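Local coordinates for carboxynorspermidine decarboxylase (Campylobacter jejuni subsp. jejuni 81116, PDB 3N29), which probably catalyses the pyridoxal-5'-phosphate-dependent decarboxylation of carboxynorspermidine to norspermidine, at residues Lys293-Met306 and Leu343-Glu357. Sequence-based numbering, arbitrary orientation.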
loop_
_atom_site.group_PDB
_atom_site.type_symbol
_atom_site.label_atom_id
_atom_site.label_comp_id
_atom_site.label_asym_id
_atom_site.label_seq_id
_atom_site.Cartn_x
_atom_site.Cartn_y
_atom_site.Cartn_z
ATOM N N LYS A 293 -23.212 -9.015 15.011
ATOM C CA LYS A 293 -22.034 -9.424 15.761
ATOM C C LYS A 293 -21.471 -8.280 16.611
ATOM O O LYS A 293 -21.785 -7.153 16.393
ATOM C CB LYS A 293 -20.950 -9.923 14.837
ATOM C CG LYS A 293 -21.435 -10.701 13.688
ATOM C CD LYS A 293 -20.612 -11.890 13.367
ATOM C CE LYS A 293 -20.451 -12.807 14.581
ATOM N NZ LYS A 293 -20.592 -14.219 14.280
ATOM N N GLN A 294 -20.650 -8.599 17.579
ATOM C CA GLN A 294 -19.902 -7.608 18.287
ATOM C C GLN A 294 -18.722 -7.247 17.392
ATOM O O GLN A 294 -18.114 -8.085 16.795
ATOM C CB GLN A 294 -19.402 -8.126 19.604
ATOM C CG GLN A 294 -20.477 -8.543 20.556
ATOM C CD GLN A 294 -21.176 -7.401 21.095
ATOM O OE1 GLN A 294 -20.636 -6.647 21.838
ATOM N NE2 GLN A 294 -22.388 -7.245 20.709
ATOM N N ILE A 295 -18.479 -5.963 17.291
ATOM C CA ILE A 295 -17.432 -5.427 16.466
ATOM C C ILE A 295 -16.524 -4.502 17.256
ATOM O O ILE A 295 -16.979 -3.557 17.804
ATOM C CB ILE A 295 -18.038 -4.631 15.309
ATOM C CG1 ILE A 295 -19.012 -5.498 14.534
ATOM C CG2 ILE A 295 -16.973 -4.112 14.401
ATOM C CD1 ILE A 295 -19.869 -4.773 13.640
ATOM N N ALA A 296 -15.234 -4.777 17.244
ATOM C CA ALA A 296 -14.257 -3.948 17.886
ATOM C C ALA A 296 -13.570 -3.129 16.818
ATOM O O ALA A 296 -13.081 -3.646 15.862
ATOM C CB ALA A 296 -13.272 -4.776 18.587
ATOM N N ILE A 297 -13.563 -1.836 17.004
ATOM C CA ILE A 297 -12.901 -0.927 16.081
ATOM C C ILE A 297 -11.563 -0.537 16.720
ATOM O O ILE A 297 -11.545 0.031 17.811
ATOM C CB ILE A 297 -13.730 0.273 15.871
ATOM C CG1 ILE A 297 -15.111 -0.162 15.320
ATOM C CG2 ILE A 297 -13.024 1.251 14.923
ATOM C CD1 ILE A 297 -16.113 1.016 14.949
ATOM N N LEU A 298 -10.503 -0.850 16.042
ATOM C CA LEU A 298 -9.166 -0.667 16.556
ATOM C C LEU A 298 -8.523 0.599 16.015
ATOM O O LEU A 298 -8.972 1.154 14.978
ATOM C CB LEU A 298 -8.293 -1.837 16.217
ATOM C CG LEU A 298 -8.924 -3.180 16.478
ATOM C CD1 LEU A 298 -7.942 -4.269 16.101
ATOM C CD2 LEU A 298 -9.509 -3.283 17.917
ATOM N N ASP A 299 -7.351 0.965 16.582
ATOM C CA ASP A 299 -6.579 2.115 16.046
ATOM C C ASP A 299 -5.514 1.740 15.030
ATOM O O ASP A 299 -4.424 2.357 14.886
ATOM C CB ASP A 299 -6.030 2.996 17.204
ATOM C CG ASP A 299 -5.046 2.261 18.137
ATOM O OD1 ASP A 299 -4.773 1.098 17.909
ATOM O OD2 ASP A 299 -4.561 2.905 19.119
ATOM N N THR A 300 -5.798 0.703 14.260
ATOM C CA THR A 300 -4.907 0.262 13.242
ATOM C C THR A 300 -5.797 -0.126 12.059
ATOM O O THR A 300 -7.025 -0.094 12.157
ATOM C CB THR A 300 -3.977 -0.900 13.677
ATOM O OG1 THR A 300 -2.926 -1.031 12.737
ATOM C CG2 THR A 300 -4.685 -2.307 13.751
ATOM N N SER A 301 -5.168 -0.325 10.935
ATOM C CA SER A 301 -5.910 -0.583 9.669
ATOM C C SER A 301 -5.270 -1.720 8.920
ATOM O O SER A 301 -4.032 -1.788 8.739
ATOM C CB SER A 301 -5.977 0.670 8.819
ATOM O OG SER A 301 -6.053 0.372 7.444
ATOM N N SER A 302 -6.109 -2.660 8.457
ATOM C CA SER A 302 -5.591 -3.750 7.635
ATOM C C SER A 302 -5.021 -3.172 6.369
ATOM O O SER A 302 -3.870 -3.497 6.037
ATOM C CB SER A 302 -6.719 -4.788 7.367
ATOM O OG SER A 302 -7.792 -4.092 6.745
ATOM N N GLU A 303 -5.746 -2.270 5.723
ATOM C CA GLU A 303 -5.344 -1.708 4.418
ATOM C C GLU A 303 -4.010 -0.912 4.468
ATOM O O GLU A 303 -3.148 -1.064 3.603
ATOM C CB GLU A 303 -6.418 -0.768 3.934
ATOM C CG GLU A 303 -6.032 -0.027 2.624
ATOM C CD GLU A 303 -6.692 -0.648 1.380
ATOM O OE1 GLU A 303 -7.646 -1.476 1.565
ATOM O OE2 GLU A 303 -6.254 -0.284 0.254
ATOM N N ALA A 304 -3.830 -0.118 5.532
ATOM C CA ALA A 304 -2.687 0.795 5.608
ATOM C C ALA A 304 -1.513 0.176 6.337
ATOM O O ALA A 304 -0.340 0.531 6.022
ATOM C CB ALA A 304 -3.147 2.093 6.287
ATOM N N HIS A 305 -1.785 -0.723 7.306
ATOM C CA HIS A 305 -0.746 -1.223 8.253
ATOM C C HIS A 305 -0.407 -2.708 8.131
ATOM O O HIS A 305 0.669 -3.126 8.549
ATOM C CB HIS A 305 -1.159 -0.889 9.716
ATOM C CG HIS A 305 -1.407 0.573 9.980
ATOM N ND1 HIS A 305 -2.160 1.012 11.030
ATOM C CD2 HIS A 305 -1.073 1.682 9.281
ATOM C CE1 HIS A 305 -2.264 2.336 11.000
ATOM N NE2 HIS A 305 -1.595 2.770 9.948
ATOM N N MET A 306 -1.314 -3.530 7.525
ATOM C CA MET A 306 -1.022 -4.916 7.247
ATOM C C MET A 306 -1.472 -5.167 5.803
ATOM O O MET A 306 -2.328 -6.024 5.580
ATOM C CB MET A 306 -1.734 -5.897 8.241
ATOM C CG MET A 306 -1.286 -5.782 9.792
ATOM S SD MET A 306 -2.264 -6.825 10.925
ATOM C CE MET A 306 -3.664 -5.787 11.272
ATOM N N LEU A 343 -15.766 -9.371 15.490
ATOM C CA LEU A 343 -15.154 -8.831 14.268
ATOM C C LEU A 343 -14.126 -7.761 14.708
ATOM O O LEU A 343 -14.450 -6.853 15.470
ATOM C CB LEU A 343 -16.199 -8.223 13.335
ATOM C CG LEU A 343 -17.027 -9.201 12.505
ATOM C CD1 LEU A 343 -18.145 -8.403 11.682
ATOM C CD2 LEU A 343 -16.075 -9.980 11.590
ATOM N N LEU A 344 -12.877 -7.917 14.315
ATOM C CA LEU A 344 -11.848 -6.887 14.553
ATOM C C LEU A 344 -11.707 -6.073 13.284
ATOM O O LEU A 344 -11.628 -6.671 12.175
ATOM C CB LEU A 344 -10.513 -7.545 14.838
ATOM C CG LEU A 344 -10.440 -8.391 16.102
ATOM C CD1 LEU A 344 -8.971 -8.860 16.304
ATOM C CD2 LEU A 344 -10.984 -7.738 17.378
ATOM N N THR A 345 -11.796 -4.756 13.426
ATOM C CA THR A 345 -11.877 -3.897 12.299
ATOM C C THR A 345 -10.999 -2.687 12.497
ATOM O O THR A 345 -10.611 -2.392 13.626
ATOM C CB THR A 345 -13.324 -3.458 12.101
ATOM O OG1 THR A 345 -13.808 -2.643 13.161
ATOM C CG2 THR A 345 -14.313 -4.727 11.988
ATOM N N GLY A 346 -10.796 -1.927 11.424
ATOM C CA GLY A 346 -9.845 -0.824 11.412
ATOM C C GLY A 346 -10.464 0.551 11.485
ATOM O O GLY A 346 -11.650 0.720 11.443
ATOM N N ASN A 347 -9.588 1.533 11.462
ATOM C CA ASN A 347 -9.909 2.957 11.652
ATOM C C ASN A 347 -9.915 3.819 10.368
ATOM O O ASN A 347 -10.134 5.048 10.450
ATOM C CB ASN A 347 -9.055 3.625 12.727
ATOM C CG ASN A 347 -7.596 3.629 12.429
ATOM O OD1 ASN A 347 -7.117 2.949 11.479
ATOM N ND2 ASN A 347 -6.835 4.348 13.262
ATOM N N THR A 348 -9.701 3.201 9.208
ATOM C CA THR A 348 -9.914 3.913 7.982
ATOM C C THR A 348 -11.405 4.002 7.768
ATOM O O THR A 348 -12.213 3.293 8.426
ATOM C CB THR A 348 -9.242 3.293 6.769
ATOM O OG1 THR A 348 -9.908 2.085 6.434
ATOM C CG2 THR A 348 -7.749 3.041 7.079
ATOM N N CYS A 349 -11.790 4.921 6.900
ATOM C CA CYS A 349 -13.201 5.022 6.496
ATOM C C CYS A 349 -13.676 3.955 5.481
ATOM O O CYS A 349 -14.805 4.019 5.068
ATOM C CB CYS A 349 -13.500 6.482 6.038
ATOM S SG CYS A 349 -13.178 7.673 7.394
ATOM N N LEU A 350 -12.904 2.928 5.143
ATOM C CA LEU A 350 -13.317 1.947 4.115
ATOM C C LEU A 350 -14.193 0.904 4.752
ATOM O O LEU A 350 -13.912 0.449 5.820
ATOM C CB LEU A 350 -12.109 1.159 3.533
ATOM C CG LEU A 350 -11.039 1.989 2.841
ATOM C CD1 LEU A 350 -9.797 1.078 2.446
ATOM C CD2 LEU A 350 -11.671 2.662 1.657
ATOM N N ALA A 351 -15.243 0.501 4.072
ATOM C CA ALA A 351 -16.116 -0.597 4.563
ATOM C C ALA A 351 -15.394 -1.910 4.817
ATOM O O ALA A 351 -15.686 -2.626 5.795
ATOM C CB ALA A 351 -17.224 -0.808 3.535
ATOM N N GLY A 352 -14.465 -2.232 3.940
ATOM C CA GLY A 352 -13.696 -3.515 3.974
ATOM C C GLY A 352 -12.495 -3.560 4.887
ATOM O O GLY A 352 -11.660 -4.480 4.806
ATOM N N ASP A 353 -12.349 -2.556 5.728
ATOM C CA ASP A 353 -11.186 -2.540 6.686
ATOM C C ASP A 353 -11.568 -3.385 7.873
ATOM O O ASP A 353 -11.893 -2.875 8.933
ATOM C CB ASP A 353 -10.827 -1.119 7.110
ATOM C CG ASP A 353 -9.398 -0.997 7.746
ATOM O OD1 ASP A 353 -8.818 -2.048 8.050
ATOM O OD2 ASP A 353 -8.911 0.163 7.979
ATOM N N VAL A 354 -11.483 -4.702 7.656
ATOM C CA VAL A 354 -11.892 -5.734 8.588
ATOM C C VAL A 354 -10.699 -6.742 8.627
ATOM O O VAL A 354 -10.240 -7.241 7.577
ATOM C CB VAL A 354 -13.188 -6.432 8.079
ATOM C CG1 VAL A 354 -13.510 -7.732 8.860
ATOM C CG2 VAL A 354 -14.360 -5.386 8.056
ATOM N N MET A 355 -10.266 -7.109 9.827
ATOM C CA MET A 355 -9.202 -8.093 9.940
ATOM C C MET A 355 -9.700 -9.552 9.889
ATOM O O MET A 355 -8.957 -10.446 9.448
ATOM C CB MET A 355 -8.397 -7.873 11.199
ATOM C CG MET A 355 -7.563 -6.587 11.238
ATOM S SD MET A 355 -8.547 -4.942 11.326
ATOM C CE MET A 355 -7.122 -3.777 11.794
ATOM N N GLY A 356 -10.928 -9.787 10.376
ATOM C CA GLY A 356 -11.519 -11.102 10.482
ATOM C C GLY A 356 -12.362 -11.231 11.737
ATOM O O GLY A 356 -12.551 -10.245 12.467
ATOM N N GLU A 357 -12.932 -12.429 11.984
ATOM C CA GLU A 357 -13.730 -12.697 13.158
ATOM C C GLU A 357 -12.932 -13.643 14.053
ATOM O O GLU A 357 -12.391 -14.629 13.545
ATOM C CB GLU A 357 -15.036 -13.408 12.765
ATOM C CG GLU A 357 -15.981 -13.470 13.878
ATOM C CD GLU A 357 -17.239 -14.328 13.564
ATOM O OE1 GLU A 357 -17.974 -14.699 14.540
ATOM O OE2 GLU A 357 -17.435 -14.666 12.372
#
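Parallel strand pairing, followed by an aspartate bound to the start of a short helix, joins residues 293-306 to 343-357 in the beta-sheet domain, apart from the eight-stranded barrel. Strand 294-298 lies beside 343-345 with bonds alternating between them: L343 N to Q294 O, A296 N to L343 O (2.8 Å), and L298 N to T345 O. A296 O takes two donors, T345 N nearly end-on to the carbonyl and T345 OG1 from above its plane (3.0 Å). Just before strand 294-298, K293 NZ forms a salt bridge with E357 OE1 on strand 354-360, the antiparallel neighbour of 340-345, meeting the oxygen from above the carboxylate plane.

Past the strands, D353 reaches the first turn of helix 302-305, its CG trans to the backbone N (chi1 -163°). D353 OD1 accepts S302 OG at 2.6 Å from above the carboxylate and S302 N at 2.8 Å on the syn side. D353 OD2 receives S301 OG (2.9 Å) and T348 OG1 (2.7 Å), both from one face. S301 OG in turn N-caps the helix by accepting from A304 N. Nearby, M355 CE presses on T300 CG2 at 3.5 Å, and F372 packs against both side chains.

The loop after 343-345 carries C349 to the PLP, while E303 OE2 salt-bridges K382 of the second subunit. Four bonds hold the buried D353 carboxylate, fixing its rotation; these donors and the adjacent helix N-terminus would probably favour its ionised form.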